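Local coordinates for protein acetate kinase (PDB 4H0O) that probably interconverts acetate and acetyl phosphate by reversible phosphoryl transfer, as a pyrophosphate-dependent acetate kinase of the ASKHA superfamily, at residues S14-G22 with I89-R97; N43-F54 with I64-N72. All coordinates share one frame; numbering follows the deposited sequence.

Interaction 1 of 2, residues S14-G22 with I89-R97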
loop_
_atom_site.group_PDB
_atom_site.type_symbol
_atom_site.label_atom_id
_atom_site.label_comp_id
_atom_site.label_asym_id
_atom_site.label_seq_id
_atom_site.Cartn_x
_atom_site.Cartn_y
_atom_site.Cartn_z
ATOM N N SER B 14 44.802 5.669 11.249
ATOM C CA SER B 14 44.359 4.369 10.762
ATOM C C SER B 14 43.588 4.503 9.454
ATOM O O SER B 14 42.689 5.337 9.335
ATOM C CB SER B 14 43.495 3.669 11.813
ATOM O OG SER B 14 44.274 3.252 12.920
ATOM N N ASN B 15 43.944 3.678 8.475
ATOM C CA ASN B 15 43.287 3.704 7.176
ATOM C C ASN B 15 42.187 2.649 7.100
ATOM O O ASN B 15 42.340 1.539 7.618
ATOM C CB ASN B 15 44.304 3.487 6.053
ATOM C CG ASN B 15 45.332 4.599 5.968
ATOM O OD1 ASN B 15 45.029 5.766 6.221
ATOM N ND2 ASN B 15 46.558 4.240 5.607
ATOM N N VAL B 16 41.075 3.001 6.459
ATOM C CA VAL B 16 39.974 2.062 6.269
ATOM C C VAL B 16 39.677 1.903 4.785
ATOM O O VAL B 16 39.427 2.888 4.085
ATOM C CB VAL B 16 38.692 2.516 7.001
ATOM C CG1 VAL B 16 37.583 1.491 6.820
ATOM C CG2 VAL B 16 38.969 2.726 8.476
ATOM N N LEU B 17 39.719 0.663 4.309
ATOM C CA LEU B 17 39.411 0.361 2.917
ATOM C C LEU B 17 37.927 0.022 2.770
ATOM O O LEU B 17 37.436 -0.917 3.399
ATOM C CB LEU B 17 40.271 -0.811 2.434
ATOM C CG LEU B 17 40.000 -1.366 1.033
ATOM C CD1 LEU B 17 40.226 -0.298 -0.019
ATOM C CD2 LEU B 17 40.870 -2.584 0.753
ATOM N N ILE B 18 37.207 0.791 1.955
ATOM C CA ILE B 18 35.801 0.490 1.674
ATOM C C ILE B 18 35.624 0.007 0.237
ATOM O O ILE B 18 36.026 0.687 -0.710
ATOM C CB ILE B 18 34.875 1.708 1.928
ATOM C CG1 ILE B 18 34.601 1.879 3.423
ATOM C CG2 ILE B 18 33.547 1.546 1.201
ATOM C CD1 ILE B 18 35.611 2.728 4.121
ATOM N N PHE B 19 35.029 -1.171 0.077
ATOM C CA PHE B 19 34.732 -1.691 -1.253
ATOM C C PHE B 19 33.293 -1.387 -1.655
ATOM O O PHE B 19 32.357 -1.656 -0.900
ATOM C CB PHE B 19 34.979 -3.199 -1.314
ATOM C CG PHE B 19 36.425 -3.574 -1.484
ATOM C CD1 PHE B 19 37.124 -3.187 -2.618
ATOM C CD2 PHE B 19 37.078 -4.332 -0.523
ATOM C CE1 PHE B 19 38.454 -3.536 -2.782
ATOM C CE2 PHE B 19 38.405 -4.689 -0.683
ATOM C CZ PHE B 19 39.095 -4.289 -1.813
ATOM N N ASN B 20 33.123 -0.824 -2.847
ATOM C CA ASN B 20 31.796 -0.577 -3.392
ATOM C C ASN B 20 31.595 -1.402 -4.663
ATOM O O ASN B 20 32.095 -1.045 -5.732
ATOM C CB ASN B 20 31.609 0.912 -3.683
ATOM C CG ASN B 20 30.160 1.282 -3.949
ATOM O OD1 ASN B 20 29.298 0.413 -4.088
ATOM N ND2 ASN B 20 29.890 2.581 -4.032
ATOM N N VAL B 21 30.879 -2.518 -4.538
ATOM C CA VAL B 21 30.634 -3.397 -5.679
ATOM C C VAL B 21 29.628 -2.763 -6.638
ATOM O O VAL B 21 28.495 -2.464 -6.255
ATOM C CB VAL B 21 30.119 -4.784 -5.239
ATOM C CG1 VAL B 21 29.865 -5.659 -6.448
ATOM C CG2 VAL B 21 31.121 -5.458 -4.319
ATOM N N GLY B 22 30.051 -2.551 -7.880
ATOM C CA GLY B 22 29.172 -1.999 -8.897
ATOM C C GLY B 22 28.759 -3.050 -9.911
ATOM O O GLY B 22 29.053 -4.236 -9.743
ATOM N N ILE B 89 50.309 2.136 1.403
ATOM C CA ILE B 89 49.075 2.459 2.103
ATOM C C ILE B 89 48.710 1.258 2.973
ATOM O O ILE B 89 48.174 0.264 2.475
ATOM C CB ILE B 89 47.913 2.751 1.125
ATOM C CG1 ILE B 89 48.323 3.796 0.082
ATOM C CG2 ILE B 89 46.664 3.182 1.888
ATOM C CD1 ILE B 89 48.740 5.132 0.665
ATOM N N SER B 90 49.021 1.336 4.264
ATOM C CA SER B 90 48.702 0.243 5.183
ATOM C C SER B 90 47.234 0.317 5.604
ATOM O O SER B 90 46.684 1.408 5.782
ATOM C CB SER B 90 49.613 0.272 6.411
ATOM O OG SER B 90 49.232 1.295 7.308
ATOM N N ILE B 91 46.608 -0.846 5.761
ATOM C CA ILE B 91 45.166 -0.922 5.976
ATOM C C ILE B 91 44.818 -1.616 7.291
ATOM O O ILE B 91 45.204 -2.765 7.520
ATOM C CB ILE B 91 44.489 -1.642 4.794
ATOM C CG1 ILE B 91 44.708 -0.842 3.506
ATOM C CG2 ILE B 91 43.003 -1.848 5.056
ATOM C CD1 ILE B 91 44.472 -1.631 2.251
ATOM N N ALA B 92 44.079 -0.912 8.146
ATOM C CA ALA B 92 43.712 -1.428 9.463
ATOM C C ALA B 92 42.324 -2.062 9.476
ATOM O O ALA B 92 42.038 -2.932 10.304
ATOM C CB ALA B 92 43.794 -0.321 10.504
ATOM N N PHE B 93 41.457 -1.611 8.571
ATOM C CA PHE B 93 40.085 -2.111 8.511
ATOM C C PHE B 93 39.543 -2.181 7.079
ATOM O O PHE B 93 39.870 -1.341 6.236
ATOM C CB PHE B 93 39.162 -1.239 9.369
ATOM C CG PHE B 93 39.527 -1.213 10.831
ATOM C CD1 PHE B 93 39.142 -2.245 11.674
ATOM C CD2 PHE B 93 40.244 -0.152 11.363
ATOM C CE1 PHE B 93 39.470 -2.224 13.020
ATOM C CE2 PHE B 93 40.576 -0.123 12.710
ATOM C CZ PHE B 93 40.188 -1.160 13.538
ATOM N N VAL B 94 38.716 -3.188 6.809
ATOM C CA VAL B 94 38.037 -3.293 5.520
ATOM C C VAL B 94 36.528 -3.332 5.736
ATOM O O VAL B 94 36.022 -4.151 6.510
ATOM C CB VAL B 94 38.481 -4.542 4.725
ATOM C CG1 VAL B 94 37.952 -4.481 3.301
ATOM C CG2 VAL B 94 39.991 -4.648 4.701
ATOM N N GLY B 95 35.811 -2.435 5.062
ATOM C CA GLY B 95 34.363 -2.406 5.152
ATOM C C GLY B 95 33.720 -2.981 3.904
ATOM O O GLY B 95 34.183 -2.731 2.789
ATOM N N HIS B 96 32.657 -3.756 4.094
ATOM C CA HIS B 96 31.936 -4.357 2.977
ATOM C C HIS B 96 30.440 -4.085 3.098
ATOM O O HIS B 96 29.939 -3.796 4.184
ATOM C CB HIS B 96 32.175 -5.865 2.938
ATOM C CG HIS B 96 33.609 -6.249 2.794
ATOM N ND1 HIS B 96 34.214 -6.444 1.571
ATOM C CD2 HIS B 96 34.566 -6.500 3.726
ATOM C CE1 HIS B 96 35.476 -6.787 1.750
ATOM N NE2 HIS B 96 35.712 -6.828 3.050
ATOM N N ARG B 97 29.727 -4.196 1.984
ATOM C CA ARG B 97 28.295 -3.933 1.975
ATOM C C ARG B 97 27.520 -5.144 1.459
ATOM O O ARG B 97 27.761 -5.614 0.346
ATOM C CB ARG B 97 28.000 -2.706 1.111
ATOM C CG ARG B 97 26.539 -2.309 1.045
ATOM C CD ARG B 97 26.368 -0.991 0.304
ATOM N NE ARG B 97 24.993 -0.504 0.367
ATOM C CZ ARG B 97 24.076 -0.727 -0.568
ATOM N NH1 ARG B 97 24.386 -1.431 -1.649
ATOM N NH2 ARG B 97 22.849 -0.244 -0.423
HETATM O O HOH W 1 46.254 2.138 8.831
HETATM O O HOH W 2 31.147 -4.406 -0.446
#

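Interaction 2 of 2, residues N43-F54 with I64-N72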
loop_
_atom_site.group_PDB
_atom_site.type_symbol
_atom_site.label_atom_id
_atom_site.label_comp_id
_atom_site.label_asym_id
_atom_site.label_seq_id
_atom_site.Cartn_x
_atom_site.Cartn_y
_atom_site.Cartn_z
ATOM N N ASN B 43 38.279 -1.672 -14.508
ATOM C CA ASN B 43 37.680 -1.767 -15.839
ATOM C C ASN B 43 37.335 -0.420 -16.483
ATOM O O ASN B 43 36.231 -0.245 -17.000
ATOM C CB ASN B 43 36.428 -2.657 -15.801
ATOM C CG ASN B 43 36.731 -4.087 -15.385
ATOM O OD1 ASN B 43 37.840 -4.586 -15.582
ATOM N ND2 ASN B 43 35.735 -4.758 -14.814
ATOM N N ARG B 44 38.273 0.521 -16.465
ATOM C CA ARG B 44 38.041 1.832 -17.069
ATOM C C ARG B 44 38.405 1.835 -18.553
ATOM O O ARG B 44 39.339 1.148 -18.968
ATOM C CB ARG B 44 38.835 2.911 -16.331
ATOM C CG ARG B 44 38.672 2.877 -14.820
ATOM C CD ARG B 44 37.239 2.558 -14.425
ATOM N NE ARG B 44 36.353 3.703 -14.612
ATOM C CZ ARG B 44 35.027 3.626 -14.636
ATOM N NH1 ARG B 44 34.426 2.453 -14.486
ATOM N NH2 ARG B 44 34.299 4.720 -14.811
ATOM N N VAL B 45 37.670 2.607 -19.351
ATOM C CA VAL B 45 37.944 2.682 -20.781
ATOM C C VAL B 45 37.985 4.132 -21.265
ATOM O O VAL B 45 37.125 4.947 -20.914
ATOM C CB VAL B 45 36.935 1.840 -21.615
ATOM C CG1 VAL B 45 35.525 2.355 -21.441
ATOM C CG2 VAL B 45 37.316 1.839 -23.086
ATOM N N ASN B 46 39.017 4.455 -22.038
ATOM C CA ASN B 46 39.078 5.732 -22.735
ATOM C C ASN B 46 38.666 5.535 -24.191
ATOM O O ASN B 46 39.213 4.678 -24.890
ATOM C CB ASN B 46 40.481 6.348 -22.649
ATOM C CG ASN B 46 40.850 6.778 -21.237
ATOM O OD1 ASN B 46 39.979 7.058 -20.411
ATOM N ND2 ASN B 46 42.148 6.840 -20.958
ATOM N N VAL B 47 37.686 6.318 -24.634
ATOM C CA VAL B 47 37.179 6.222 -26.000
ATOM C C VAL B 47 38.204 6.775 -27.002
ATOM O O VAL B 47 38.178 6.435 -28.186
ATOM C CB VAL B 47 35.786 6.912 -26.122
ATOM C CG1 VAL B 47 35.867 8.370 -25.701
ATOM C CG2 VAL B 47 35.219 6.788 -27.522
ATOM N N THR B 48 39.123 7.604 -26.508
ATOM C CA THR B 48 40.211 8.135 -27.330
ATOM C C THR B 48 41.580 7.585 -26.930
ATOM O O THR B 48 42.534 7.658 -27.704
ATOM C CB THR B 48 40.255 9.679 -27.318
ATOM O OG1 THR B 48 40.167 10.157 -25.970
ATOM C CG2 THR B 48 39.106 10.249 -28.131
ATOM N N GLY B 49 41.681 7.045 -25.720
ATOM C CA GLY B 49 42.916 6.415 -25.287
ATOM C C GLY B 49 43.199 5.132 -26.049
ATOM O O GLY B 49 42.601 4.093 -25.762
ATOM N N THR B 50 44.101 5.205 -27.027
ATOM C CA THR B 50 44.492 4.036 -27.815
ATOM C C THR B 50 45.159 3.035 -26.883
ATOM O O THR B 50 46.387 3.000 -26.776
ATOM C CB THR B 50 45.486 4.416 -28.926
ATOM O OG1 THR B 50 45.142 5.700 -29.465
ATOM C CG2 THR B 50 45.478 3.375 -30.038
ATOM N N GLU B 51 44.348 2.212 -26.225
ATOM C CA GLU B 51 44.780 1.577 -24.989
ATOM C C GLU B 51 43.878 0.407 -24.568
ATOM O O GLU B 51 42.902 0.081 -25.247
ATOM C CB GLU B 51 44.781 2.649 -23.896
ATOM C CG GLU B 51 45.703 2.413 -22.725
ATOM C CD GLU B 51 45.143 3.004 -21.449
ATOM O OE1 GLU B 51 45.128 4.247 -21.318
ATOM O OE2 GLU B 51 44.702 2.220 -20.585
ATOM N N LYS B 52 44.218 -0.207 -23.435
ATOM C CA LYS B 52 43.500 -1.351 -22.883
ATOM C C LYS B 52 42.603 -0.905 -21.725
ATOM O O LYS B 52 42.688 0.244 -21.289
ATOM C CB LYS B 52 44.514 -2.380 -22.374
ATOM C CG LYS B 52 45.655 -2.669 -23.333
ATOM C CD LYS B 52 46.596 -3.711 -22.747
ATOM C CE LYS B 52 47.918 -3.753 -23.493
ATOM N NZ LYS B 52 48.916 -4.595 -22.777
ATOM N N PRO B 53 41.738 -1.807 -21.219
ATOM C CA PRO B 53 41.024 -1.443 -19.989
ATOM C C PRO B 53 42.002 -1.398 -18.821
ATOM O O PRO B 53 43.025 -2.086 -18.858
ATOM C CB PRO B 53 40.025 -2.589 -19.809
ATOM C CG PRO B 53 40.620 -3.732 -20.551
ATOM C CD PRO B 53 41.304 -3.118 -21.734
ATOM N N PHE B 54 41.698 -0.600 -17.803
ATOM C CA PHE B 54 42.648 -0.375 -16.724
ATOM C C PHE B 54 41.961 -0.001 -15.420
ATOM O O PHE B 54 40.801 0.417 -15.413
ATOM C CB PHE B 54 43.627 0.738 -17.116
ATOM C CG PHE B 54 42.966 2.066 -17.368
ATOM C CD1 PHE B 54 42.381 2.342 -18.594
ATOM C CD2 PHE B 54 42.929 3.038 -16.380
ATOM C CE1 PHE B 54 41.774 3.559 -18.833
ATOM C CE2 PHE B 54 42.320 4.258 -16.612
ATOM C CZ PHE B 54 41.744 4.519 -17.841
ATOM N N ILE B 64 46.849 7.265 -11.576
ATOM C CA ILE B 64 47.732 6.145 -11.887
ATOM C C ILE B 64 46.945 5.031 -12.575
ATOM O O ILE B 64 45.990 4.490 -12.013
ATOM C CB ILE B 64 48.424 5.599 -10.622
ATOM C CG1 ILE B 64 49.317 6.679 -10.008
ATOM C CG2 ILE B 64 49.242 4.356 -10.942
ATOM C CD1 ILE B 64 50.098 6.222 -8.792
ATOM N N LYS B 65 47.350 4.698 -13.796
ATOM C CA LYS B 65 46.628 3.722 -14.600
ATOM C C LYS B 65 47.425 2.436 -14.788
ATOM O O LYS B 65 48.521 2.447 -15.349
ATOM C CB LYS B 65 46.259 4.329 -15.955
ATOM C CG LYS B 65 45.434 5.603 -15.847
ATOM C CD LYS B 65 45.164 6.217 -17.213
ATOM C CE LYS B 65 44.187 7.383 -17.114
ATOM N NZ LYS B 65 43.968 8.050 -18.429
ATOM N N ILE B 66 46.866 1.329 -14.308
ATOM C CA ILE B 66 47.476 0.019 -14.491
ATOM C C ILE B 66 46.631 -0.767 -15.484
ATOM O O ILE B 66 45.472 -1.086 -15.203
ATOM C CB ILE B 66 47.565 -0.766 -13.163
ATOM C CG1 ILE B 66 48.492 -0.059 -12.173
ATOM C CG2 ILE B 66 48.063 -2.180 -13.407
ATOM C CD1 ILE B 66 47.822 1.006 -11.343
ATOM N N GLU B 67 47.202 -1.064 -16.649
ATOM C CA GLU B 67 46.480 -1.806 -17.675
ATOM C C GLU B 67 46.190 -3.226 -17.206
ATOM O O GLU B 67 47.041 -3.886 -16.608
ATOM C CB GLU B 67 47.251 -1.802 -18.997
ATOM C CG GLU B 67 47.188 -0.470 -19.730
ATOM C CD GLU B 67 48.088 -0.427 -20.948
ATOM O OE1 GLU B 67 49.294 -0.720 -20.806
ATOM O OE2 GLU B 67 47.590 -0.102 -22.046
ATOM N N THR B 68 44.973 -3.682 -17.475
ATOM C CA THR B 68 44.495 -4.960 -16.974
ATOM C C THR B 68 43.621 -5.634 -18.022
ATOM O O THR B 68 43.095 -4.969 -18.915
ATOM C CB THR B 68 43.643 -4.765 -15.697
ATOM O OG1 THR B 68 42.766 -3.645 -15.879
ATOM C CG2 THR B 68 44.521 -4.511 -14.482
ATOM N N PRO B 69 43.460 -6.959 -17.917
ATOM C CA PRO B 69 42.395 -7.601 -18.691
ATOM C C PRO B 69 41.060 -7.166 -18.096
ATOM O O PRO B 69 41.058 -6.486 -17.068
ATOM C CB PRO B 69 42.617 -9.091 -18.425
ATOM C CG PRO B 69 44.032 -9.200 -17.911
ATOM C CD PRO B 69 44.274 -7.932 -17.167
ATOM N N ILE B 70 39.943 -7.534 -18.718
ATOM C CA ILE B 70 38.652 -7.293 -18.085
ATOM C C ILE B 70 38.597 -8.133 -16.809
ATOM O O ILE B 70 38.867 -9.335 -16.837
ATOM C CB ILE B 70 37.471 -7.633 -19.014
ATOM C CG1 ILE B 70 37.410 -6.640 -20.175
ATOM C CG2 ILE B 70 36.157 -7.605 -18.244
ATOM C CD1 ILE B 70 37.288 -5.195 -19.734
ATOM N N LEU B 71 38.273 -7.492 -15.691
ATOM C CA LEU B 71 38.334 -8.149 -14.392
ATOM C C LEU B 71 36.948 -8.336 -13.787
ATOM O O LEU B 71 36.085 -7.461 -13.912
ATOM C CB LEU B 71 39.207 -7.333 -13.434
ATOM C CG LEU B 71 40.690 -7.203 -13.791
ATOM C CD1 LEU B 71 41.383 -6.161 -12.922
ATOM C CD2 LEU B 71 41.374 -8.549 -13.649
ATOM N N ASN B 72 36.729 -9.473 -13.130
ATOM C CA ASN B 72 35.563 -9.594 -12.263
ATOM C C ASN B 72 35.823 -8.821 -10.969
ATOM O O ASN B 72 36.847 -8.148 -10.840
ATOM C CB ASN B 72 35.177 -11.061 -12.001
ATOM C CG ASN B 72 36.258 -11.849 -11.271
ATOM O OD1 ASN B 72 37.046 -11.297 -10.503
ATOM N ND2 ASN B 72 36.283 -13.159 -11.499
#

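Interaction 1 of 2, residues S14-G22 with I89-R97
Ser90 O is gripped twice: Asn15 ND2 donates to it at 2.8 Å, lying in the plane of the carbonyl, and a water that accepts from Asn15 N gives it a second, longer bond. With CG turned away from its own carbonyl carbon (chi1 -64°), the Asn15 amide reaches Ser90 while its backbone O stays available to receive Ala92 N at 3.1 Å and, weakly, Phe93 N. An asparagine suits this partly exposed position because its short amide can imitate a backbone N-H. Farther along, the backbones pair in parallel: Leu17 N binds Phe93 O at 2.8 Å, Gly95 N binds Leu17 O at 2.8 Å, and Phe19 N binds Gly95 O at 3.2 Å. Past Phe19 the strands part, and a second water joins Phe19 O to Arg97 N.

This is the pairing of strand 16-21 with strand 93-98 in the ribonuclease H-like fold of the ASKHA kinases, where the first strand is flanked by the antiparallel strand 26-31 and by this parallel partner. On one side of the sheet Val16 spreads both methyls against Phe93 CB, and the Phe93 ring meets those of Phe402 and Phe404 near the C terminus. On the other, Leu17 CB touches Ile91 CG2 at 3.9 Å and Phe19 CD2 meets Val94 CG1 at 3.9 Å, an apolar surface that helices 73-86 and 129-143 cover. Phe19 and His96 run side by side, CD2 of the phenylalanine 3.7 Å from CE1 of the histidine, but the rings are slid so far apart that they barely overlap. Gln149 takes the bond from His96 NE2. The strands then deliver Asn20 and Arg97, predicted to bind magnesium and substrate respectively, and Asn20 ND2 bonds Glu391 OE2.

Interaction 2 of 2, residues N43-F54 with I64-N72
Asn43 swings CG away from its own carbonyl carbon (chi1 -62°), which carries its amide up to the backbone of Leu71, whereas Phe54 tucks CG between its backbone N and carbonyl carbon (chi1 61°), setting its ring beside Lys65. The Asn43 amide then makes a matched pair of bonds: OD1 accepts Leu71 N at 2.9 Å, and ND2 gives Leu71 O a nearly straight bond of 2.9 Å on a lone pair. ND2 also binds Ser24 O, so the rotation of the amide is well fixed. Asparagine tolerates the left-handed backbone needed here, for Asn43 and Arg44 form a G1 beta bulge opposite Phe54.

Phe54 and Glu67 are a non-hydrogen-bonded antiparallel pair. Next to them, Pro53 O receives Thr68 N at 2.9 Å and a weak bond from Thr68 OG1. The aliphatic part of Lys65, extended beyond CG, passes the ring obliquely, with its CG 3.5 Å from Phe54 CE2, and Arg44 CB lies over one face. Farther out, Pro53 CG rests on Ile70 CD1 at 3.7 Å, two apolar groups crossing at about a right angle. Glu67 OE2 lies against the methylenes of Glu51 and Lys52; Lys52 NZ stays 4.4 Å from Glu67 OE1, beyond a salt bridge but probably easing the nearness of the two carboxylates.

The contact thus ties the surface loop between strands 36-44 and 54-59 to the exit from the edge strand 62-67. There Thr68 and Leu71 pack on Leu79 of helix 73-86, Ile66 meets Phe83, and Asn72 N-caps that helix through Gln75 N.

From the N terminus the chain lays down strand 16-21 and returns through the antiparallel strands 26-31 and 36-44. A surface loop then leads into the hairpin of strands 54-59 and 62-67, and interaction 2 closes the nine-residue excursion 55-63 through its turn, joining residues 43-54 to 64-72. Helix 73-86 follows, and only after it does strand 93-98 return beside the first strand, where interaction 1 closes the long loop. Interaction 2 is therefore nested inside interaction 1. Both reach one mixed sheet, interaction 2 at its outer edge and interaction 1 near its middle. Their centres are about 23 Å apart and they do not touch, but helix 73-86 packs against both.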